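Glutathione s-transferase I (Zea mays, PDB 1AXD) catalyses the transfer of glutathione to electrophilic compounds, probably the reaction by which it detoxifies herbicides in maize. Local coordinates at residues L113-L117 against D127-V131. Sequence-based numbering, arbitrary orientation.
Sequences LFQVL and DQKVV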
ATOM      1  N   LEU A 113     -13.497   9.588   9.031  1.00 22.51           N
ATOM      2  CA  LEU A 113     -13.586   8.870  10.291  1.00 17.84           C
ATOM      3  C   LEU A 113     -13.010   9.625  11.443  1.00 20.17           C
ATOM      4  O   LEU A 113     -13.492   9.484  12.543  1.00 20.09           O
ATOM      5  CB  LEU A 113     -12.954   7.484  10.153  1.00 17.91           C
ATOM      6  CG  LEU A 113     -13.622   6.598   9.094  1.00 15.35           C
ATOM      7  CD1 LEU A 113     -13.131   5.159   9.228  1.00 16.53           C
ATOM      8  CD2 LEU A 113     -15.162   6.633   9.266  1.00 17.01           C
ATOM      9  N   PHE A 114     -12.016  10.466  11.198  1.00 26.35           N
ATOM     10  CA  PHE A 114     -11.400  11.256  12.259  1.00 29.39           C
ATOM     11  C   PHE A 114     -12.303  12.414  12.704  1.00 32.08           C
ATOM     12  O   PHE A 114     -12.564  12.556  13.891  1.00 30.83           O
ATOM     13  CB  PHE A 114     -10.044  11.786  11.781  1.00 29.83           C
ATOM     14  CG  PHE A 114      -9.449  12.842  12.673  1.00 36.59           C
ATOM     15  CD1 PHE A 114      -9.051  12.538  13.981  1.00 37.26           C
ATOM     16  CD2 PHE A 114      -9.276  14.149  12.205  1.00 40.62           C
ATOM     17  CE1 PHE A 114      -8.492  13.514  14.808  1.00 37.05           C
ATOM     18  CE2 PHE A 114      -8.716  15.141  13.025  1.00 41.23           C
ATOM     19  CZ  PHE A 114      -8.323  14.821  14.329  1.00 41.71           C
ATOM     20  N   GLN A 115     -12.768  13.225  11.757  1.00 33.98           N
ATOM     21  CA  GLN A 115     -13.626  14.367  12.058  1.00 30.59           C
ATOM     22  C   GLN A 115     -14.894  13.942  12.695  1.00 32.37           C
ATOM     23  O   GLN A 115     -15.237  14.443  13.753  1.00 34.61           O
ATOM     24  CB  GLN A 115     -13.946  15.139  10.777  1.00 28.67           C
ATOM     25  CG  GLN A 115     -12.749  15.782  10.126  1.00 28.65           C
ATOM     26  CD  GLN A 115     -12.103  16.810  11.017  1.00 29.95           C
ATOM     27  OE1 GLN A 115     -12.776  17.560  11.691  1.00 32.12           O
ATOM     28  NE2 GLN A 115     -10.787  16.846  11.017  1.00 36.08           N
ATOM     29  N   VAL A 116     -15.587  13.015  12.052  1.00 31.23           N
ATOM     30  CA  VAL A 116     -16.857  12.518  12.534  1.00 31.61           C
ATOM     31  C   VAL A 116     -16.749  11.613  13.735  1.00 33.15           C
ATOM     32  O   VAL A 116     -17.686  11.550  14.517  1.00 33.04           O
ATOM     33  CB  VAL A 116     -17.613  11.794  11.371  1.00 34.27           C
ATOM     34  CG1 VAL A 116     -18.800  10.957  11.897  1.00 37.60           C
ATOM     35  CG2 VAL A 116     -18.128  12.827  10.361  1.00 28.90           C
ATOM     36  N   LEU A 117     -15.609  10.964  13.932  1.00 32.85           N
ATOM     37  CA  LEU A 117     -15.504  10.033  15.041  1.00 30.94           C
ATOM     38  C   LEU A 117     -14.440  10.279  16.087  1.00 30.90           C
ATOM     39  O   LEU A 117     -14.782  10.458  17.246  1.00 34.64           O
ATOM     40  CB  LEU A 117     -15.386   8.615  14.474  1.00 33.34           C
ATOM     41  CG  LEU A 117     -15.793   7.393  15.291  1.00 36.95           C
ATOM     42  CD1 LEU A 117     -17.305   7.425  15.574  1.00 36.98           C
ATOM     43  CD2 LEU A 117     -15.438   6.131  14.489  1.00 38.08           C
ATOM     44  N   ASP A 127     -15.354  19.052  11.868  1.00 44.35           N
ATOM     45  CA  ASP A 127     -15.195  20.101  10.872  1.00 44.93           C
ATOM     46  C   ASP A 127     -15.925  19.650   9.648  1.00 42.74           C
ATOM     47  O   ASP A 127     -15.420  18.804   8.922  1.00 40.57           O
ATOM     48  CB  ASP A 127     -13.707  20.336  10.558  1.00 49.80           C
ATOM     49  CG  ASP A 127     -13.469  21.566   9.677  1.00 51.16           C
ATOM     50  OD1 ASP A 127     -14.441  22.265   9.315  1.00 53.09           O
ATOM     51  OD2 ASP A 127     -12.296  21.838   9.355  1.00 52.37           O
ATOM     52  N   GLN A 128     -17.112  20.196   9.424  1.00 42.47           N
ATOM     53  CA  GLN A 128     -17.901  19.817   8.265  1.00 45.49           C
ATOM     54  C   GLN A 128     -17.162  20.083   6.974  1.00 45.66           C
ATOM     55  O   GLN A 128     -17.310  19.318   6.046  1.00 47.53           O
ATOM     56  CB  GLN A 128     -19.248  20.540   8.267  1.00 43.62           C
ATOM     57  CG  GLN A 128     -20.306  19.886   7.379  1.00 49.57           C
ATOM     58  CD  GLN A 128     -20.770  18.534   7.910  1.00 54.32           C
ATOM     59  OE1 GLN A 128     -20.693  18.272   9.103  1.00 55.65           O
ATOM     60  NE2 GLN A 128     -21.265  17.676   7.016  1.00 53.65           N
ATOM     61  N   LYS A 129     -16.343  21.130   6.931  1.00 45.10           N
ATOM     62  CA  LYS A 129     -15.588  21.475   5.726  1.00 47.67           C
ATOM     63  C   LYS A 129     -14.890  20.261   5.214  1.00 45.98           C
ATOM     64  O   LYS A 129     -15.140  19.844   4.087  1.00 44.23           O
ATOM     65  CB  LYS A 129     -14.548  22.560   6.039  1.00 55.46           C
ATOM     66  CG  LYS A 129     -15.124  23.832   6.665  1.00 65.21           C
ATOM     67  CD  LYS A 129     -14.036  24.853   7.026  1.00 68.24           C
ATOM     68  CE  LYS A 129     -14.649  26.116   7.637  1.00 69.79           C
ATOM     69  NZ  LYS A 129     -13.661  27.209   7.858  1.00 68.95           N
ATOM     70  N   VAL A 130     -14.053  19.679   6.069  1.00 42.80           N
ATOM     71  CA  VAL A 130     -13.287  18.484   5.752  1.00 40.34           C
ATOM     72  C   VAL A 130     -14.203  17.312   5.387  1.00 39.47           C
ATOM     73  O   VAL A 130     -13.962  16.657   4.384  1.00 41.14           O
ATOM     74  CB  VAL A 130     -12.372  18.114   6.942  1.00 37.74           C
ATOM     75  CG1 VAL A 130     -11.591  16.829   6.659  1.00 40.53           C
ATOM     76  CG2 VAL A 130     -11.403  19.257   7.219  1.00 37.97           C
ATOM     77  N   VAL A 131     -15.256  17.085   6.161  1.00 35.00           N
ATOM     78  CA  VAL A 131     -16.174  15.991   5.873  1.00 33.89           C
ATOM     79  C   VAL A 131     -16.804  16.117   4.516  1.00 33.12           C
ATOM     80  O   VAL A 131     -16.806  15.153   3.780  1.00 35.57           O
ATOM     81  CB  VAL A 131     -17.282  15.880   6.949  1.00 34.02           C
ATOM     82  CG1 VAL A 131     -18.347  14.834   6.535  1.00 26.18           C
ATOM     83  CG2 VAL A 131     -16.650  15.498   8.304  1.00 32.59           C
TER
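Gln115, late in helix 88-122, reaches across to the start of helix 128-151 and takes hold of Asp127. The two helices form a helical hairpin in the all-helical C-terminal domain of the glutathione S-transferase fold, and this contact lies near the end of the hairpin where the connecting loop joins the two helices. The glutamine leaves its backbone with CG anti to the carbonyl carbon (chi1 -65°) and bends again at chi2, which carries its amide alongside the aspartate, the two side chains pointing the same way. Gln115 OE1 then accepts from Asp127 N at 3.0 Å, a moderately bent bond with the donor tilted 17° from the amide's carbonyl plane. The backbone O of Gln115 is hydrogen-bonded to Thr126 OG1, a second tie to the connecting loop. Nearer the backbone of Gln115 the contact is apolar. Gln115 CG rests on Val130 CG1 at 3.8 Å, the two side chains crossing at about a right angle, while Gln115 CB lies 3.7 Å from Val131 CG2. That methyl also meets Val116 CG2, so one branch of the buried Val131 touches two successive residues of the facing helix; Val116 also touches Thr177 and Tyr179, in a loop of the same chain. Asp127 is itself the N-cap of helix 128-151: its OD1 accepts from Lys129 N at 3.3 Å, the N-H approaching from above the carboxylate plane.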